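Local structure of trafficking protein particle complex subunit 3 (6AQ3) at residues I147-I151 with E163-K167; Y61-M65 with G153-M157; I52-E57 with R140-I146; N127-L132 with C169-G173; L43-V49 with I136-L141. The protein probably serves as a core subunit of the TRAPP tethering complex in vesicle trafficking and carries a covalently attached palmitic acid in a hydrophobic tunnel. The contacts are given in a common frame with arbitrary orientation. Numbering follows the deposited sequence.

Contact 1 (I147-I151 with E163-K167); sequences ICGVI and ECEYK. With PLM (palmitic acid), chain N.
Two cysteines face each other where helix 147-151 lies against strand 163-167, running nearly antiparallel to it at 160° with an axis separation of 7.5 Å. The nearest CA atoms, those of Cys148 and Cys164, are 5.4 Å apart. Cys148 takes the m rotamer and Cys164 the t rotamer, both with CA-to-CB bonds toward the partner segment. Cys148 SG and Cys164 SG are 4.0 Å apart, too far for a disulfide; Cys148 CB packs 3.9 Å from Cys164 SG and comes within 3.2 Å of Cys164 O. One turn along the helix, closed by Ile151 N to Ile147 O at 3.1 Å, Ile151 (m, t) rests its CG2 3.8 Å from Cys164 SG. In the α/β fold of TRAPP subunits of this type, helix 146-157 packs here on one face of the antiparallel sheet, with Ile179 of strand 177-186 extending the apolar layer. Val150, out of reach of the strand, meets the palmitate, its CG1 3.7 Å from PLM C9. Tyr166 has an off-rotamer chi1 of -109°, which brings its ring back to the helix although its CA-to-CB bond points sideways. Cys148 SG makes an oblique sulfur-aromatic contact, 4.9 Å from the Tyr166 ring centroid and 57° off the ring normal, while Ile147 CD1 (m, t) sits 4.0 Å from Tyr166 OH. Glu165 points away and forms a salt bridge with Arg182.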
# COMPACT_ATOMS: atom_id res chain seq x y z
N ILE C 147 7.29 9.38 -1.28
CA ILE C 147 7.71 9.60 -2.66
C ILE C 147 9.14 10.12 -2.74
O ILE C 147 9.92 9.71 -3.61
CB ILE C 147 6.73 10.55 -3.39
CG1 ILE C 147 5.31 9.94 -3.43
CG2 ILE C 147 7.19 10.84 -4.84
CD1 ILE C 147 4.29 10.83 -4.11
N CYS C 148 9.51 11.02 -1.84
CA CYS C 148 10.86 11.57 -1.88
C CYS C 148 11.91 10.48 -1.66
O CYS C 148 12.95 10.45 -2.33
CB CYS C 148 11.02 12.67 -0.84
SG CYS C 148 9.98 14.10 -1.19
N GLY C 149 11.64 9.56 -0.72
CA GLY C 149 12.58 8.49 -0.46
C GLY C 149 12.73 7.55 -1.63
O GLY C 149 13.84 7.11 -1.95
N VAL C 150 11.62 7.24 -2.30
CA VAL C 150 11.68 6.38 -3.49
C VAL C 150 12.61 6.99 -4.53
O VAL C 150 13.41 6.29 -5.15
CB VAL C 150 10.26 6.14 -4.03
CG1 VAL C 150 10.30 5.30 -5.31
CG2 VAL C 150 9.46 5.39 -2.98
N ILE C 151 12.51 8.31 -4.72
CA ILE C 151 13.34 9.02 -5.69
C ILE C 151 14.81 8.94 -5.29
O ILE C 151 15.68 8.63 -6.11
CB ILE C 151 12.85 10.48 -5.82
CG1 ILE C 151 11.50 10.50 -6.56
CG2 ILE C 151 13.93 11.39 -6.45
CD1 ILE C 151 10.84 11.85 -6.63
N GLU C 163 19.38 14.87 -2.88
CA GLU C 163 18.47 15.27 -1.82
C GLU C 163 17.13 15.62 -2.47
O GLU C 163 17.09 16.29 -3.50
CB GLU C 163 19.04 16.45 -1.03
CG GLU C 163 20.11 16.05 -0.02
CD GLU C 163 20.80 17.24 0.63
OE1 GLU C 163 21.93 17.07 1.15
OE2 GLU C 163 20.26 18.35 0.59
N CYS C 164 16.05 15.13 -1.88
CA CYS C 164 14.72 15.25 -2.47
C CYS C 164 13.71 15.52 -1.37
O CYS C 164 13.53 14.68 -0.48
CB CYS C 164 14.37 13.97 -3.24
SG CYS C 164 12.76 14.04 -4.01
N GLU C 165 13.06 16.69 -1.42
CA GLU C 165 12.14 17.10 -0.37
C GLU C 165 10.89 17.75 -0.94
O GLU C 165 10.91 18.33 -2.03
CB GLU C 165 12.79 18.06 0.63
CG GLU C 165 13.32 19.35 -0.00
CD GLU C 165 14.76 19.23 -0.50
OE1 GLU C 165 15.44 18.24 -0.12
OE2 GLU C 165 15.23 20.12 -1.25
N TYR C 166 9.80 17.63 -0.19
CA TYR C 166 8.55 18.30 -0.52
C TYR C 166 8.68 19.80 -0.22
O TYR C 166 9.27 20.20 0.78
CB TYR C 166 7.39 17.71 0.28
CG TYR C 166 6.42 16.88 -0.54
CD1 TYR C 166 5.42 17.50 -1.31
CD2 TYR C 166 6.49 15.48 -0.54
CE1 TYR C 166 4.53 16.75 -2.08
CE2 TYR C 166 5.60 14.71 -1.31
CZ TYR C 166 4.63 15.35 -2.06
OH TYR C 166 3.77 14.59 -2.80
N LYS C 167 8.13 20.61 -1.10
CA LYS C 167 8.06 22.05 -0.87
C LYS C 167 6.63 22.58 -0.79
O LYS C 167 6.38 23.52 -0.04
CB LYS C 167 8.84 22.80 -1.96
CG LYS C 167 10.29 22.34 -2.10
CD LYS C 167 11.27 23.28 -1.41
CE LYS C 167 11.78 22.71 -0.08
NZ LYS C 167 12.81 23.59 0.54
C1 PLM N . 17.69 7.10 -14.70
O2 PLM N . 18.17 8.17 -14.22
C2 PLM N . 16.14 6.68 -14.46
C3 PLM N . 15.34 7.41 -13.36
C4 PLM N . 14.92 6.51 -12.18
C5 PLM N . 13.39 6.37 -11.96
C6 PLM N . 12.99 6.14 -10.48
C7 PLM N . 11.48 5.90 -10.23
C8 PLM N . 10.86 6.81 -9.14
C9 PLM N . 9.43 6.39 -8.73
CA PLM N . 8.55 7.54 -8.15
CB PLM N . 7.15 7.09 -7.68
CC PLM N . 7.03 6.85 -6.15
CD PLM N . 5.91 5.87 -5.75
CE PLM N . 5.38 6.03 -4.30
CF PLM N . 4.65 4.78 -3.78
CG PLM N . 3.74 5.03 -2.56

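Contact 2 (Y61-M65 with G153-M157); sequences YKMGM and GALEM
Segments 61-65 and 153-157 are both helical and run in broadly the same direction, crossing at -40° with their axes only 7.4 Å apart. CA atoms pair closely, Tyr61 with Gly153 at 4.4 Å and Gly64 with Ala154 at 4.5 Å. Such an approach depends on small residues at the crossing. A CB on Gly153 would collide with Tyr61 O, and one on Gly64 with Ala154 N; without them, Gly64 C reaches 3.8 Å from Gly153 C. A CA-H...O contact joins Ala154 CA to Gly64 O at 3.5 Å, as is common where helices meet through glycine and alanine. The t rotamer of Tyr61 lays the ring across the second helix, its CD1 3.5 Å from Gly153 CA, and Arg152 adds a cation-pi contact. Glu156, extended with chi1 and chi2 both t, meets the ring at its edge: Tyr61 OH donates a very short hydrogen bond of 2.5 Å to Glu156 OE2. Met65 (m, t, m) passes over Gly153, with CG 3.5 Å from Gly153 O, and its SD packs 3.6 Å from Met157 CE, the latter side chain being m, m. The side chain of Ala154 also touches the palmitate. The chemistry thus divides between a tight glycine-lined crossing, an apolar methionine pair, and one very short phenol-carboxylate hydrogen bond that bridges the two helices at a partly exposed edge.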
# COMPACT_ATOMS: atom_id res chain seq x y z
N TYR C 61 12.96 5.39 0.75
CA TYR C 61 14.35 5.16 0.38
C TYR C 61 14.63 3.68 0.20
O TYR C 61 15.19 3.26 -0.83
CB TYR C 61 15.28 5.79 1.42
CG TYR C 61 16.74 5.49 1.16
CD1 TYR C 61 17.42 6.11 0.11
CD2 TYR C 61 17.43 4.57 1.94
CE1 TYR C 61 18.76 5.83 -0.14
CE2 TYR C 61 18.77 4.28 1.69
CZ TYR C 61 19.43 4.92 0.65
OH TYR C 61 20.75 4.63 0.40
N LYS C 62 14.23 2.86 1.17
CA LYS C 62 14.46 1.42 1.05
C LYS C 62 13.66 0.84 -0.12
O LYS C 62 14.16 -0.02 -0.85
CB LYS C 62 14.13 0.72 2.37
N MET C 63 12.44 1.32 -0.35
CA MET C 63 11.65 0.80 -1.46
C MET C 63 12.28 1.15 -2.80
O MET C 63 12.34 0.31 -3.69
CB MET C 63 10.22 1.35 -1.39
CG MET C 63 9.37 0.75 -0.28
SD MET C 63 7.74 1.52 -0.10
CE MET C 63 7.27 1.79 -1.79
N GLY C 64 12.75 2.39 -2.94
CA GLY C 64 13.28 2.81 -4.23
C GLY C 64 14.53 2.06 -4.65
O GLY C 64 14.73 1.79 -5.84
N MET C 65 15.37 1.68 -3.69
CA MET C 65 16.53 0.87 -4.04
C MET C 65 16.11 -0.50 -4.57
O MET C 65 16.76 -1.05 -5.46
CB MET C 65 17.46 0.70 -2.83
CG MET C 65 18.20 1.97 -2.44
SD MET C 65 19.51 1.71 -1.21
CE MET C 65 18.59 0.95 0.13
N GLY C 153 16.34 6.77 -3.22
CA GLY C 153 16.87 5.43 -3.26
C GLY C 153 17.04 4.94 -4.69
O GLY C 153 18.04 4.30 -5.02
N ALA C 154 16.08 5.25 -5.55
CA ALA C 154 16.22 4.82 -6.93
C ALA C 154 17.44 5.45 -7.59
O ALA C 154 18.25 4.75 -8.22
CB ALA C 154 14.95 5.15 -7.72
N LEU C 155 17.62 6.76 -7.42
CA LEU C 155 18.70 7.43 -8.13
C LEU C 155 20.06 7.01 -7.60
O LEU C 155 21.04 6.98 -8.37
CB LEU C 155 18.55 8.95 -8.04
CG LEU C 155 17.33 9.51 -8.81
CD1 LEU C 155 17.28 11.03 -8.76
CD2 LEU C 155 17.36 9.03 -10.24
N GLU C 156 20.14 6.63 -6.32
CA GLU C 156 21.39 6.11 -5.78
C GLU C 156 21.83 4.88 -6.55
O GLU C 156 23.02 4.69 -6.80
CB GLU C 156 21.23 5.78 -4.30
CG GLU C 156 22.53 5.32 -3.65
CD GLU C 156 22.37 5.00 -2.17
OE1 GLU C 156 22.72 3.87 -1.75
OE2 GLU C 156 21.89 5.88 -1.41
N MET C 157 20.88 4.05 -6.97
CA MET C 157 21.23 2.86 -7.71
C MET C 157 21.82 3.18 -9.09
O MET C 157 22.58 2.37 -9.63
CB MET C 157 20.01 1.96 -7.83
CG MET C 157 19.52 1.44 -6.47
SD MET C 157 20.83 0.60 -5.54
CE MET C 157 21.29 1.88 -4.36

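Contact 3 (I52-E57 with R140-I146); sequences INTQLE and RLYYSNI
This is a polar docking of a connecting loop onto a helix: segment 140-146, between helices 134-138 and 146-157, is pinned to the early turns of helix 49-75. Asn53 (chi1 m, chi2 -15°) reads the loop backbone with both ends of its amide, accepting from Tyr142 N at OD1 (2.8 Å) and donating from ND2 to Arg140 O (3.2 Å). Asn145 ND2 in turn donates a 2.8 Å hydrogen bond to Asn53 O. Arg140 closes a Schellman motif with positive phi, and Tyr142 to Asn145 form a type I turn. CA atoms lie 6.0 Å apart for Asn53-Tyr142 and 4.7 Å for Glu57-Ile146, where Ile146 CA makes a CA-H...O contact with Leu56 O at 3.3 Å. Apolar contacts accompany these bonds: Ile52 CG2 meets Leu141 CD1 at 3.7 Å and Leu56 CB meets Asn145 CB at 3.9 Å. Tyr35 of helix 25-42 packs against Leu56 and Ile146, while Tyr142 meets the Tyr166 ring of strand 160-168.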
# COMPACT_ATOMS: atom_id res chain seq x y z
N ILE C 52 8.06 11.96 11.72
CA ILE C 52 7.16 11.22 10.84
C ILE C 52 7.57 11.43 9.39
O ILE C 52 7.69 10.47 8.61
CB ILE C 52 5.70 11.65 11.06
CG1 ILE C 52 5.22 11.21 12.43
CG2 ILE C 52 4.81 11.11 9.90
CD1 ILE C 52 3.82 11.67 12.73
N ASN C 53 7.75 12.69 8.99
CA ASN C 53 8.24 12.98 7.65
C ASN C 53 9.50 12.17 7.34
O ASN C 53 9.59 11.49 6.30
CB ASN C 53 8.52 14.49 7.51
CG ASN C 53 7.23 15.31 7.43
OD1 ASN C 53 6.15 14.74 7.20
ND2 ASN C 53 7.35 16.63 7.55
N THR C 54 10.46 12.17 8.26
CA THR C 54 11.73 11.48 8.04
C THR C 54 11.55 9.97 7.90
O THR C 54 12.17 9.35 7.03
CB THR C 54 12.69 11.83 9.17
OG1 THR C 54 12.95 13.24 9.10
CG2 THR C 54 13.99 11.03 9.07
N GLN C 55 10.73 9.35 8.75
CA GLN C 55 10.53 7.91 8.65
C GLN C 55 9.81 7.52 7.37
O GLN C 55 10.06 6.44 6.81
CB GLN C 55 9.77 7.41 9.87
CG GLN C 55 10.67 7.24 11.07
CD GLN C 55 11.73 6.20 10.81
OE1 GLN C 55 11.43 5.08 10.40
NE2 GLN C 55 13.00 6.58 11.03
N LEU C 56 8.89 8.37 6.89
CA LEU C 56 8.22 8.09 5.64
C LEU C 56 9.23 8.11 4.49
O LEU C 56 9.17 7.27 3.59
CB LEU C 56 7.09 9.11 5.41
CG LEU C 56 5.86 8.94 6.31
CD1 LEU C 56 4.81 10.07 6.15
CD2 LEU C 56 5.23 7.56 6.01
N GLU C 57 10.17 9.05 4.54
CA GLU C 57 11.21 9.12 3.53
C GLU C 57 12.10 7.89 3.56
O GLU C 57 12.44 7.33 2.51
CB GLU C 57 12.04 10.38 3.73
CG GLU C 57 12.84 10.81 2.51
CD GLU C 57 14.15 10.04 2.36
OE1 GLU C 57 14.56 9.36 3.33
OE2 GLU C 57 14.75 10.13 1.26
N ARG C 140 3.06 21.00 9.34
CA ARG C 140 3.57 20.68 8.00
C ARG C 140 3.98 19.21 7.88
O ARG C 140 5.09 18.88 7.43
CB ARG C 140 4.72 21.62 7.60
CG ARG C 140 4.17 23.00 7.23
CD ARG C 140 5.17 23.94 6.58
NE ARG C 140 5.35 23.56 5.18
CZ ARG C 140 4.56 23.97 4.19
NH1 ARG C 140 3.52 24.77 4.44
NH2 ARG C 140 4.79 23.57 2.95
N LEU C 141 3.06 18.32 8.21
CA LEU C 141 3.20 16.94 7.76
C LEU C 141 3.26 16.90 6.24
O LEU C 141 2.47 17.58 5.56
CB LEU C 141 2.01 16.11 8.24
CG LEU C 141 1.82 14.73 7.62
CD1 LEU C 141 2.83 13.76 8.21
CD2 LEU C 141 0.37 14.25 7.85
N TYR C 142 4.18 16.13 5.71
CA TYR C 142 4.19 15.86 4.27
C TYR C 142 3.66 14.44 4.08
O TYR C 142 4.41 13.46 4.02
CB TYR C 142 5.57 16.06 3.67
CG TYR C 142 5.91 17.52 3.49
CD1 TYR C 142 5.10 18.35 2.69
CD2 TYR C 142 7.05 18.08 4.08
CE1 TYR C 142 5.41 19.70 2.50
CE2 TYR C 142 7.37 19.44 3.90
CZ TYR C 142 6.54 20.24 3.11
OH TYR C 142 6.83 21.57 2.92
N TYR C 143 2.33 14.37 3.94
CA TYR C 143 1.60 13.11 3.92
C TYR C 143 2.21 12.09 2.96
O TYR C 143 2.27 10.90 3.28
CB TYR C 143 0.15 13.39 3.53
CG TYR C 143 -0.75 12.18 3.64
CD1 TYR C 143 -1.35 11.84 4.85
CD2 TYR C 143 -0.97 11.37 2.54
CE1 TYR C 143 -2.19 10.72 4.95
CE2 TYR C 143 -1.77 10.28 2.63
CZ TYR C 143 -2.38 9.95 3.83
OH TYR C 143 -3.16 8.83 3.87
N SER C 144 2.68 12.54 1.79
CA SER C 144 3.22 11.67 0.75
C SER C 144 4.74 11.62 0.72
O SER C 144 5.31 11.31 -0.33
CB SER C 144 2.72 12.11 -0.62
OG SER C 144 1.33 11.99 -0.71
N ASN C 145 5.41 11.85 1.86
CA ASN C 145 6.86 11.98 1.85
C ASN C 145 7.56 10.71 1.38
O ASN C 145 8.71 10.78 0.92
CB ASN C 145 7.38 12.36 3.23
CG ASN C 145 8.52 13.35 3.16
OD1 ASN C 145 8.60 14.14 2.22
ND2 ASN C 145 9.40 13.35 4.17
N ILE C 146 6.87 9.56 1.45
CA ILE C 146 7.43 8.31 0.94
C ILE C 146 7.91 8.47 -0.51
O ILE C 146 8.82 7.76 -0.94
CB ILE C 146 6.40 7.19 1.08
CG1 ILE C 146 7.07 5.83 0.93
CG2 ILE C 146 5.31 7.33 0.02
CD1 ILE C 146 6.24 4.70 1.51

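Contact 4 (N127-L132 with C169-G173); sequences NDFVEL and CPLLG. With EDO (1,2-ethanediol), chain H.
Two surface loops of the TRAPP fold meet here through Leu171, a type II turn from Asn127 to Val130 on one side and a short 3-10 segment on the other. The turn is closed by Val130 N to Asn127 O at 3.1 Å, with Phe129 at positive phi; an extended run to Leu132 follows. Along the second segment, Cys169 begins in an extended conformation, its t rotamer placing SG 4.0 Å from Asn127 ND2. Pro170 starts the 3-10 segment and only skirts the contact. Leu171 (m, t) has the largest covered area and points its CA-to-CB bond toward the first loop: its CD1 approaches Asn127 OD1 at 3.4 Å and Val130 CG1 at 4.1 Å, its CD2 comes within 3.6 Å of Val130 O, and its CB lies 3.9 Å from Leu132 CD1. The nearest CA pair is Leu132 and Leu171, 6.8 Å apart. Leu172 directs its CA-to-CB bond away, yet its m, t rotamer swings the end of the chain back to Leu132. Hydrogen bonds from Leu172 N to Cys169 O and from Gly173 N to Pro170 O, both 2.9 Å, close the 3-10 turn, and Gly173 leaves it at positive phi. Tyr143 touches both Asn127 and Leu171. At the type II turn, an ethanediol, probably from the crystallisation liquor, that also reaches Arg66 of the second subunit hydrogen-bonds weakly through O2 to Asp128 O at 3.1 Å.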
# COMPACT_ATOMS: atom_id res chain seq x y z
N ASN C 127 -3.65 11.16 -1.75
CA ASN C 127 -4.32 12.22 -0.99
C ASN C 127 -5.83 12.08 -0.94
O ASN C 127 -6.47 12.86 -0.22
CB ASN C 127 -3.97 13.60 -1.57
CG ASN C 127 -2.60 14.07 -1.17
OD1 ASN C 127 -1.89 13.39 -0.43
ND2 ASN C 127 -2.21 15.23 -1.66
N ASP C 128 -6.42 11.16 -1.70
CA ASP C 128 -7.88 11.08 -1.84
C ASP C 128 -8.59 10.92 -0.50
O ASP C 128 -8.26 10.04 0.31
CB ASP C 128 -8.24 9.92 -2.77
CG ASP C 128 -7.95 10.24 -4.22
OD1 ASP C 128 -7.43 11.35 -4.49
OD2 ASP C 128 -8.21 9.38 -5.09
N PHE C 129 -9.58 11.78 -0.26
CA PHE C 129 -10.44 11.73 0.91
C PHE C 129 -9.67 11.98 2.21
O PHE C 129 -10.16 11.67 3.31
CB PHE C 129 -11.19 10.39 0.98
CG PHE C 129 -12.04 10.11 -0.24
CD1 PHE C 129 -12.72 11.13 -0.89
CD2 PHE C 129 -12.14 8.82 -0.74
CE1 PHE C 129 -13.49 10.87 -2.01
CE2 PHE C 129 -12.91 8.55 -1.87
CZ PHE C 129 -13.59 9.58 -2.50
N VAL C 130 -8.47 12.54 2.12
CA VAL C 130 -7.63 12.82 3.28
C VAL C 130 -7.83 14.28 3.66
O VAL C 130 -7.89 15.16 2.79
CB VAL C 130 -6.14 12.54 2.98
CG1 VAL C 130 -5.26 12.95 4.16
CG2 VAL C 130 -5.93 11.08 2.65
N GLU C 131 -8.01 14.52 4.95
CA GLU C 131 -8.16 15.87 5.46
C GLU C 131 -7.31 15.94 6.71
O GLU C 131 -7.57 15.22 7.68
CB GLU C 131 -9.62 16.18 5.78
N LEU C 132 -6.30 16.81 6.70
CA LEU C 132 -5.49 16.88 7.90
C LEU C 132 -6.11 17.82 8.93
O LEU C 132 -6.51 18.94 8.58
CB LEU C 132 -4.09 17.37 7.57
CG LEU C 132 -3.37 16.66 6.45
CD1 LEU C 132 -2.00 17.34 6.32
CD2 LEU C 132 -3.28 15.17 6.77
N CYS C 169 2.30 21.23 -0.91
CA CYS C 169 1.31 20.14 -0.92
C CYS C 169 -0.09 20.72 -0.70
O CYS C 169 -0.27 21.52 0.24
CB CYS C 169 1.61 19.09 0.15
SG CYS C 169 0.61 17.53 0.08
N PRO C 170 -1.07 20.38 -1.54
CA PRO C 170 -2.42 20.93 -1.35
C PRO C 170 -3.07 20.57 -0.01
O PRO C 170 -3.91 21.34 0.47
CB PRO C 170 -3.22 20.36 -2.54
CG PRO C 170 -2.32 19.43 -3.24
CD PRO C 170 -0.90 19.77 -2.86
N LEU C 171 -2.69 19.47 0.62
CA LEU C 171 -3.23 19.20 1.95
C LEU C 171 -2.86 20.28 2.96
O LEU C 171 -3.53 20.40 3.99
CB LEU C 171 -2.75 17.84 2.48
CG LEU C 171 -3.21 16.60 1.71
CD1 LEU C 171 -2.58 15.36 2.30
CD2 LEU C 171 -4.74 16.52 1.78
N LEU C 172 -1.81 21.04 2.70
CA LEU C 172 -1.40 22.13 3.57
C LEU C 172 -1.88 23.48 3.06
O LEU C 172 -1.46 24.51 3.59
CB LEU C 172 0.13 22.14 3.71
CG LEU C 172 0.81 20.80 4.06
CD1 LEU C 172 2.27 20.87 3.74
CD2 LEU C 172 0.63 20.44 5.53
N GLY C 173 -2.77 23.50 2.07
CA GLY C 173 -3.29 24.73 1.52
C GLY C 173 -2.55 25.27 0.33
O GLY C 173 -2.89 26.36 -0.15
C1 EDO H . -7.34 7.83 2.45
O1 EDO H . -7.16 6.74 3.37
C2 EDO H . -6.80 7.44 1.08
O2 EDO H . -7.89 7.01 0.25

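Contact 5 (L43-V49 with I136-L141); sequences LKDYEDV and IKQKRL
Val49, the first residue of helix 49-75, supplies the apolar centre. In its t rotamer it sets CG1 3.6 Å from Leu141 CA and 3.8 Å from Leu141 CB, with CG2 4.4 Å from Ile136 CD1; the CA atoms of Val49 and Leu141 are the nearest pair, at 5.9 Å. Leu43 (m, t) completes the cluster, its CD2 4.2 Å from Ile136 CD1 and its CD1 4.1 Å from Leu141 CD2. Ile136 points its CA-to-CB bond sideways, but its m, m rotamer carries CD1 back between Leu43 and Val49. Beside this group lies the aliphatic part of Lys139, whose CD is 3.6 Å from Val49 CG2. Its chain, t at chi2 and chi3, continues to the surface, where NZ makes a weak 3.3 Å hydrogen bond to Tyr46 O. Tyr46 is exposed, and Lys44, two residues earlier, hydrogen-bonds through NZ to Tyr46 OH of the second subunit. Asp45 is the centre of an inverse gamma turn and begins a type I turn to Asp48, while Arg140, at phi/psi 56/54, ends the other helix; its CA-to-CB bond points away, and its NH2 hydrogen-bonds to Tyr142 OH. What results is a meeting of helix ends: the start of helix 49-75, N-capped by Asp48 OD1 accepting from Ala51 N, packs through Val49 beside the Schellman motif that terminates helix 134-138.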
# COMPACT_ATOMS: atom_id res chain seq x y z
N LEU C 43 0.70 8.95 12.88
CA LEU C 43 0.22 10.20 13.45
C LEU C 43 -0.15 10.10 14.93
O LEU C 43 -0.41 11.13 15.55
CB LEU C 43 -0.96 10.75 12.64
CG LEU C 43 -0.44 11.51 11.42
CD1 LEU C 43 -1.58 11.84 10.49
CD2 LEU C 43 0.31 12.79 11.91
N LYS C 44 -0.13 8.91 15.52
CA LYS C 44 -0.28 8.83 16.97
C LYS C 44 0.84 9.60 17.66
O LYS C 44 0.65 10.13 18.76
CB LYS C 44 -0.31 7.38 17.42
CG LYS C 44 -1.48 6.58 16.80
CD LYS C 44 -1.65 5.24 17.53
CE LYS C 44 -2.81 4.43 17.03
NZ LYS C 44 -3.05 3.26 17.92
N ASP C 45 2.03 9.65 17.04
CA ASP C 45 3.17 10.41 17.57
C ASP C 45 3.03 11.86 17.11
O ASP C 45 3.84 12.42 16.36
CB ASP C 45 4.48 9.79 17.10
N TYR C 46 1.95 12.49 17.61
CA TYR C 46 1.57 13.78 17.05
C TYR C 46 2.55 14.90 17.40
O TYR C 46 2.52 15.94 16.74
CB TYR C 46 0.14 14.15 17.48
CG TYR C 46 -0.10 14.36 18.97
CD1 TYR C 46 0.35 15.51 19.62
CD2 TYR C 46 -0.82 13.44 19.72
CE1 TYR C 46 0.13 15.71 20.95
CE2 TYR C 46 -1.06 13.64 21.07
CZ TYR C 46 -0.58 14.78 21.68
OH TYR C 46 -0.79 15.00 23.01
N GLU C 47 3.45 14.70 18.36
CA GLU C 47 4.30 15.80 18.78
C GLU C 47 5.60 15.91 18.01
O GLU C 47 6.34 16.89 18.23
CB GLU C 47 4.59 15.72 20.29
CG GLU C 47 3.74 16.69 21.12
CD GLU C 47 3.23 16.07 22.40
OE1 GLU C 47 3.26 14.83 22.50
OE2 GLU C 47 2.79 16.82 23.31
N ASP C 48 5.96 14.91 17.18
CA ASP C 48 7.18 14.97 16.38
C ASP C 48 6.82 14.62 14.94
O ASP C 48 7.11 13.54 14.41
CB ASP C 48 8.29 14.10 16.97
CG ASP C 48 9.64 14.35 16.29
OD1 ASP C 48 9.70 15.18 15.35
OD2 ASP C 48 10.65 13.78 16.74
N VAL C 49 6.13 15.55 14.30
CA VAL C 49 5.71 15.40 12.91
C VAL C 49 6.92 15.34 12.00
O VAL C 49 6.92 14.63 10.98
CB VAL C 49 4.73 16.54 12.55
CG1 VAL C 49 4.49 16.62 11.06
CG2 VAL C 49 3.43 16.35 13.31
N ILE C 136 -2.06 19.49 12.64
CA ILE C 136 -1.16 18.74 11.79
C ILE C 136 -0.74 19.57 10.58
O ILE C 136 0.40 19.47 10.10
CB ILE C 136 -1.80 17.40 11.37
CG1 ILE C 136 -2.14 16.56 12.61
CG2 ILE C 136 -0.86 16.61 10.46
CD1 ILE C 136 -1.00 16.38 13.55
N LYS C 137 -1.67 20.35 10.01
CA LYS C 137 -1.30 21.22 8.89
C LYS C 137 -0.26 22.24 9.32
O LYS C 137 0.70 22.50 8.59
CB LYS C 137 -2.51 21.96 8.32
CG LYS C 137 -3.49 21.10 7.55
CD LYS C 137 -4.74 21.91 7.15
CE LYS C 137 -4.37 23.12 6.30
NZ LYS C 137 -5.56 23.76 5.66
N GLN C 138 -0.45 22.85 10.49
CA GLN C 138 0.47 23.86 10.99
C GLN C 138 1.85 23.26 11.22
O GLN C 138 2.87 23.95 11.07
CB GLN C 138 -0.08 24.48 12.27
N LYS C 139 1.91 21.98 11.60
CA LYS C 139 3.17 21.28 11.77
C LYS C 139 3.75 20.78 10.46
O LYS C 139 4.85 20.19 10.46
CB LYS C 139 2.98 20.12 12.75
CG LYS C 139 2.78 20.58 14.21
CD LYS C 139 2.52 19.38 15.11
CE LYS C 139 1.89 19.76 16.44
NZ LYS C 139 0.80 18.80 16.83
N ARG C 140 3.06 21.00 9.34
CA ARG C 140 3.57 20.68 8.00
C ARG C 140 3.98 19.21 7.88
O ARG C 140 5.09 18.88 7.43
CB ARG C 140 4.72 21.62 7.60
CG ARG C 140 4.17 23.00 7.23
CD ARG C 140 5.17 23.94 6.58
NE ARG C 140 5.35 23.56 5.18
CZ ARG C 140 4.56 23.97 4.19
NH1 ARG C 140 3.52 24.77 4.44
NH2 ARG C 140 4.79 23.57 2.95
N LEU C 141 3.06 18.32 8.21
CA LEU C 141 3.20 16.94 7.76
C LEU C 141 3.26 16.90 6.24
O LEU C 141 2.47 17.58 5.56
CB LEU C 141 2.01 16.11 8.24
CG LEU C 141 1.82 14.73 7.62
CD1 LEU C 141 2.83 13.76 8.21
CD2 LEU C 141 0.37 14.25 7.85

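Contact 1 is the buried one, about 5 Å from the chain centre, and joins helix to sheet through sulfur and apolar atoms. Contact 2 uses the same helix 146-157 farther along, but pairs it with helix 49-75 at a more open edge, where a phenol-carboxylate bond appears. Contact 3 takes the earlier turns of helix 49-75 and relies on asparagine-to-backbone bonds; it shares Arg140 and Leu141 with contact 5, which holds the start of that helix. Contact 4 lies at the surface and is largely leucine packing, touching contacts 3 and 5 through Leu171 and Leu172. Contacts 2 and 4 fall on opposite sides of the chain's centre, their centres about 26 Å apart.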